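Local coordinates for protein hydrazine synthase subunit alpha (Candidatus Kuenenia stuttgartiensis, PDB 5C2V) that condenses hydroxylamine with ammonia to form hydrazine, as the diheme alpha subunit of the hydrazine synthase complex of an anammox bacterium, at residues Trp15-Gln26 and Val388-Trp396. Sequence-based numbering, arbitrary orientation.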
loop_
_atom_site.group_PDB
_atom_site.type_symbol
_atom_site.label_atom_id
_atom_site.label_comp_id
_atom_site.label_asym_id
_atom_site.label_seq_id
_atom_site.Cartn_x
_atom_site.Cartn_y
_atom_site.Cartn_z
ATOM N N TRP D 15 32.239 26.380 19.909
ATOM C CA TRP D 15 31.971 27.033 18.630
ATOM C C TRP D 15 31.715 26.030 17.506
ATOM O O TRP D 15 31.269 26.406 16.423
ATOM C CB TRP D 15 33.128 27.963 18.249
ATOM C CG TRP D 15 34.467 27.289 18.160
ATOM C CD1 TRP D 15 35.408 27.202 19.144
ATOM C CD2 TRP D 15 35.018 26.618 17.019
ATOM N NE1 TRP D 15 36.507 26.516 18.689
ATOM C CE2 TRP D 15 36.294 26.147 17.387
ATOM C CE3 TRP D 15 34.556 26.368 15.722
ATOM C CZ2 TRP D 15 37.112 25.440 16.507
ATOM C CZ3 TRP D 15 35.370 25.668 14.851
ATOM C CH2 TRP D 15 36.633 25.213 15.247
ATOM N N THR D 16 32.003 24.759 17.764
ATOM C CA THR D 16 31.746 23.706 16.788
ATOM C C THR D 16 30.302 23.222 16.852
ATOM O O THR D 16 29.815 22.573 15.927
ATOM C CB THR D 16 32.676 22.501 16.992
ATOM O OG1 THR D 16 32.510 21.990 18.320
ATOM C CG2 THR D 16 34.125 22.905 16.785
ATOM N N ASP D 17 29.616 23.542 17.944
ATOM C CA ASP D 17 28.235 23.118 18.114
ATOM C C ASP D 17 27.311 24.210 17.590
ATOM O O ASP D 17 27.164 25.261 18.209
ATOM C CB ASP D 17 27.950 22.812 19.588
ATOM C CG ASP D 17 26.504 22.428 19.844
ATOM O OD1 ASP D 17 25.818 21.991 18.897
ATOM O OD2 ASP D 17 26.057 22.551 21.005
ATOM N N TYR D 18 26.672 23.939 16.457
ATOM C CA TYR D 18 25.885 24.948 15.757
ATOM C C TYR D 18 24.612 25.298 16.513
ATOM O O TYR D 18 24.342 26.469 16.788
ATOM C CB TYR D 18 25.543 24.466 14.345
ATOM C CG TYR D 18 24.438 25.249 13.673
ATOM C CD1 TYR D 18 23.127 24.789 13.684
ATOM C CD2 TYR D 18 24.704 26.451 13.028
ATOM C CE1 TYR D 18 22.113 25.502 13.074
ATOM C CE2 TYR D 18 23.696 27.171 12.414
ATOM C CZ TYR D 18 22.403 26.691 12.441
ATOM O OH TYR D 18 21.395 27.403 11.831
ATOM N N SER D 19 23.834 24.275 16.847
ATOM C CA SER D 19 22.586 24.462 17.574
ATOM C C SER D 19 22.843 25.020 18.968
ATOM O O SER D 19 21.974 25.655 19.563
ATOM C CB SER D 19 21.817 23.143 17.661
ATOM O OG SER D 19 22.633 22.115 18.196
ATOM N N GLY D 20 24.044 24.778 19.485
ATOM C CA GLY D 20 24.435 25.304 20.779
ATOM C C GLY D 20 24.787 26.778 20.721
ATOM O O GLY D 20 24.387 27.554 21.589
ATOM N N MET D 21 25.535 27.164 19.692
ATOM C CA MET D 21 25.932 28.557 19.517
ATOM C C MET D 21 24.742 29.427 19.137
ATOM O O MET D 21 24.652 30.581 19.553
ATOM C CB MET D 21 27.026 28.681 18.452
ATOM C CG MET D 21 28.348 28.031 18.826
ATOM S SD MET D 21 29.190 28.842 20.196
ATOM C CE MET D 21 29.657 30.395 19.436
ATOM N N SER D 22 23.831 28.867 18.347
ATOM C CA SER D 22 22.669 29.605 17.862
ATOM C C SER D 22 21.771 30.090 18.999
ATOM O O SER D 22 21.065 31.087 18.856
ATOM C CB SER D 22 21.859 28.742 16.891
ATOM O OG SER D 22 22.612 28.432 15.731
ATOM N N LYS D 23 21.802 29.386 20.125
ATOM C CA LYS D 23 20.981 29.755 21.273
ATOM C C LYS D 23 21.521 31.020 21.946
ATOM O O LYS D 23 20.751 31.854 22.426
ATOM C CB LYS D 23 20.916 28.599 22.276
ATOM C CG LYS D 23 20.318 27.322 21.699
ATOM C CD LYS D 23 20.273 26.199 22.724
ATOM C CE LYS D 23 19.125 26.383 23.703
ATOM N NZ LYS D 23 17.801 26.261 23.030
ATOM N N GLU D 24 22.843 31.147 21.982
ATOM C CA GLU D 24 23.508 32.313 22.562
ATOM C C GLU D 24 23.578 33.511 21.614
ATOM O O GLU D 24 23.409 34.657 22.032
ATOM C CB GLU D 24 24.924 31.939 23.012
ATOM C CG GLU D 24 24.967 30.845 24.067
ATOM C CD GLU D 24 26.329 30.182 24.184
ATOM O OE1 GLU D 24 27.162 30.350 23.269
ATOM O OE2 GLU D 24 26.562 29.486 25.195
ATOM N N VAL D 25 23.838 33.240 20.339
ATOM C CA VAL D 25 24.120 34.297 19.373
ATOM C C VAL D 25 22.840 34.938 18.841
ATOM O O VAL D 25 22.884 35.973 18.175
ATOM C CB VAL D 25 24.954 33.757 18.189
ATOM C CG1 VAL D 25 24.060 33.040 17.189
ATOM C CG2 VAL D 25 25.728 34.883 17.515
ATOM N N GLN D 26 21.703 34.321 19.145
ATOM C CA GLN D 26 20.407 34.799 18.670
ATOM C C GLN D 26 20.108 36.238 19.083
ATOM O O GLN D 26 20.036 37.134 18.241
ATOM C CB GLN D 26 19.293 33.886 19.178
ATOM C CG GLN D 26 17.907 34.323 18.747
ATOM C CD GLN D 26 16.826 33.801 19.665
ATOM O OE1 GLN D 26 15.968 33.020 19.253
ATOM N NE2 GLN D 26 16.860 34.233 20.920
ATOM N N VAL D 388 13.307 38.445 13.053
ATOM C CA VAL D 388 14.645 39.002 12.926
ATOM C C VAL D 388 15.475 38.677 14.169
ATOM O O VAL D 388 15.000 38.783 15.303
ATOM C CB VAL D 388 14.614 40.537 12.673
ATOM C CG1 VAL D 388 13.665 40.863 11.530
ATOM C CG2 VAL D 388 14.220 41.313 13.923
ATOM N N TYR D 389 16.709 38.244 13.925
ATOM C CA TYR D 389 17.669 37.908 14.973
ATOM C C TYR D 389 18.984 37.502 14.329
ATOM O O TYR D 389 19.033 37.204 13.134
ATOM C CB TYR D 389 17.152 36.781 15.878
ATOM C CG TYR D 389 17.033 35.425 15.213
ATOM C CD1 TYR D 389 15.899 35.080 14.489
ATOM C CD2 TYR D 389 18.048 34.483 15.327
ATOM C CE1 TYR D 389 15.785 33.837 13.889
ATOM C CE2 TYR D 389 17.942 33.240 14.733
ATOM C CZ TYR D 389 16.811 32.923 14.013
ATOM O OH TYR D 389 16.705 31.686 13.419
ATOM N N VAL D 390 20.050 37.485 15.119
ATOM C CA VAL D 390 21.360 37.118 14.600
ATOM C C VAL D 390 21.493 35.603 14.503
ATOM O O VAL D 390 21.377 34.892 15.502
ATOM C CB VAL D 390 22.494 37.680 15.476
ATOM C CG1 VAL D 390 23.847 37.285 14.906
ATOM C CG2 VAL D 390 22.376 39.193 15.584
ATOM N N LYS D 391 21.734 35.117 13.291
ATOM C CA LYS D 391 21.850 33.685 13.051
ATOM C C LYS D 391 23.303 33.236 13.019
ATOM O O LYS D 391 24.139 33.860 12.365
ATOM C CB LYS D 391 21.170 33.303 11.736
ATOM C CG LYS D 391 19.669 33.484 11.739
ATOM C CD LYS D 391 19.085 33.151 10.383
ATOM C CE LYS D 391 17.581 33.297 10.391
ATOM N NZ LYS D 391 17.003 33.030 9.046
ATOM N N TYR D 392 23.597 32.151 13.726
ATOM C CA TYR D 392 24.926 31.563 13.680
ATOM C C TYR D 392 25.164 30.970 12.298
ATOM O O TYR D 392 24.227 30.522 11.638
ATOM C CB TYR D 392 25.090 30.495 14.761
ATOM C CG TYR D 392 26.529 30.108 15.013
ATOM C CD1 TYR D 392 27.370 30.936 15.745
ATOM C CD2 TYR D 392 27.047 28.918 14.520
ATOM C CE1 TYR D 392 28.686 30.591 15.979
ATOM C CE2 TYR D 392 28.363 28.564 14.750
ATOM C CZ TYR D 392 29.178 29.404 15.480
ATOM O OH TYR D 392 30.489 29.056 15.712
ATOM N N LYS D 393 26.417 30.973 11.858
ATOM C CA LYS D 393 26.747 30.483 10.526
ATOM C C LYS D 393 27.177 29.022 10.549
ATOM O O LYS D 393 28.041 28.635 11.337
ATOM C CB LYS D 393 27.848 31.339 9.899
ATOM C CG LYS D 393 27.399 32.740 9.522
ATOM C CD LYS D 393 28.574 33.584 9.054
ATOM C CE LYS D 393 28.146 35.011 8.760
ATOM N NZ LYS D 393 29.057 35.674 7.784
ATOM N N PRO D 394 26.563 28.202 9.685
ATOM C CA PRO D 394 26.943 26.794 9.532
ATOM C C PRO D 394 28.283 26.650 8.821
ATOM O O PRO D 394 28.724 27.576 8.142
ATOM C CB PRO D 394 25.809 26.208 8.680
ATOM C CG PRO D 394 24.696 27.209 8.754
ATOM C CD PRO D 394 25.369 28.534 8.893
ATOM N N ARG D 395 28.915 25.493 8.981
ATOM C CA ARG D 395 30.196 25.216 8.346
ATOM C C ARG D 395 30.066 25.234 6.827
ATOM O O ARG D 395 29.041 24.821 6.283
ATOM C CB ARG D 395 30.729 23.863 8.817
ATOM C CG ARG D 395 30.665 23.690 10.323
ATOM C CD ARG D 395 30.705 22.230 10.734
ATOM N NE ARG D 395 30.483 22.080 12.169
ATOM C CZ ARG D 395 31.065 21.154 12.924
ATOM N NH1 ARG D 395 31.907 20.287 12.380
ATOM N NH2 ARG D 395 30.804 21.095 14.223
ATOM N N TRP D 396 31.095 25.720 6.142
ATOM C CA TRP D 396 31.093 25.686 4.685
ATOM C C TRP D 396 32.032 24.595 4.182
ATOM O O TRP D 396 33.210 24.550 4.541
ATOM C CB TRP D 396 31.464 27.054 4.095
ATOM C CG TRP D 396 32.876 27.498 4.326
ATOM C CD1 TRP D 396 33.372 28.111 5.439
ATOM C CD2 TRP D 396 33.971 27.390 3.406
ATOM N NE1 TRP D 396 34.710 28.379 5.276
ATOM C CE2 TRP D 396 35.101 27.946 4.035
ATOM C CE3 TRP D 396 34.105 26.870 2.115
ATOM C CZ2 TRP D 396 36.350 27.998 3.417
ATOM C CZ3 TRP D 396 35.344 26.922 1.503
ATOM C CH2 TRP D 396 36.450 27.483 2.154
#
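Tyr392 projects from the extended 388-396 segment and lays its ring against the short helix 18-25. The walk starts at CB, which sits 3.4 Å from Ser22 OG and is also met by Val25 CG1. With CG anti to the backbone N (chi1 -165°), the ring passes across Met21, whose CB stands over the centre of one face, 3.5 Å from the centroid of the Tyr392 ring: a CH-pi contact. Met21 folds back on itself, which brings CE to Tyr392 CE1, while its sulfur lies obliquely to the ring in a looser Met-aromatic contact. On the ring's edge, Tyr392 CD2 meets Tyr18 CD2 at 3.7 Å, the two side chains running antiparallel. At the tip, Tyr392 OH donates a weak hydrogen bond to Trp15 O.

Further along, Tyr18 CE2 lies 3.8 Å from Pro394 CG. At the Tyr18 ring edge CE2 also approaches Tyr392 O; over one face sits Ser22 OG, which donates a hydrogen bond to Tyr18 O, an acceptor for Ser22 N as well. Beyond it, the extended arm of Arg395 lets NH2 donate to Thr16 O, in a bond whose modelled length is doubtful, and hydrogen-bond Ala54 O of the gamma subunit. At the far end Val390 N donates to Gln26 O at 3.1 Å, and Gln26 CG packs on Tyr389 CD2.

The contact joins the segments just outside strands 31-37 and 381-387, which pair in one antiparallel blade: the "Velcro" closure of the six-bladed beta-propeller, here beside the gamma subunit.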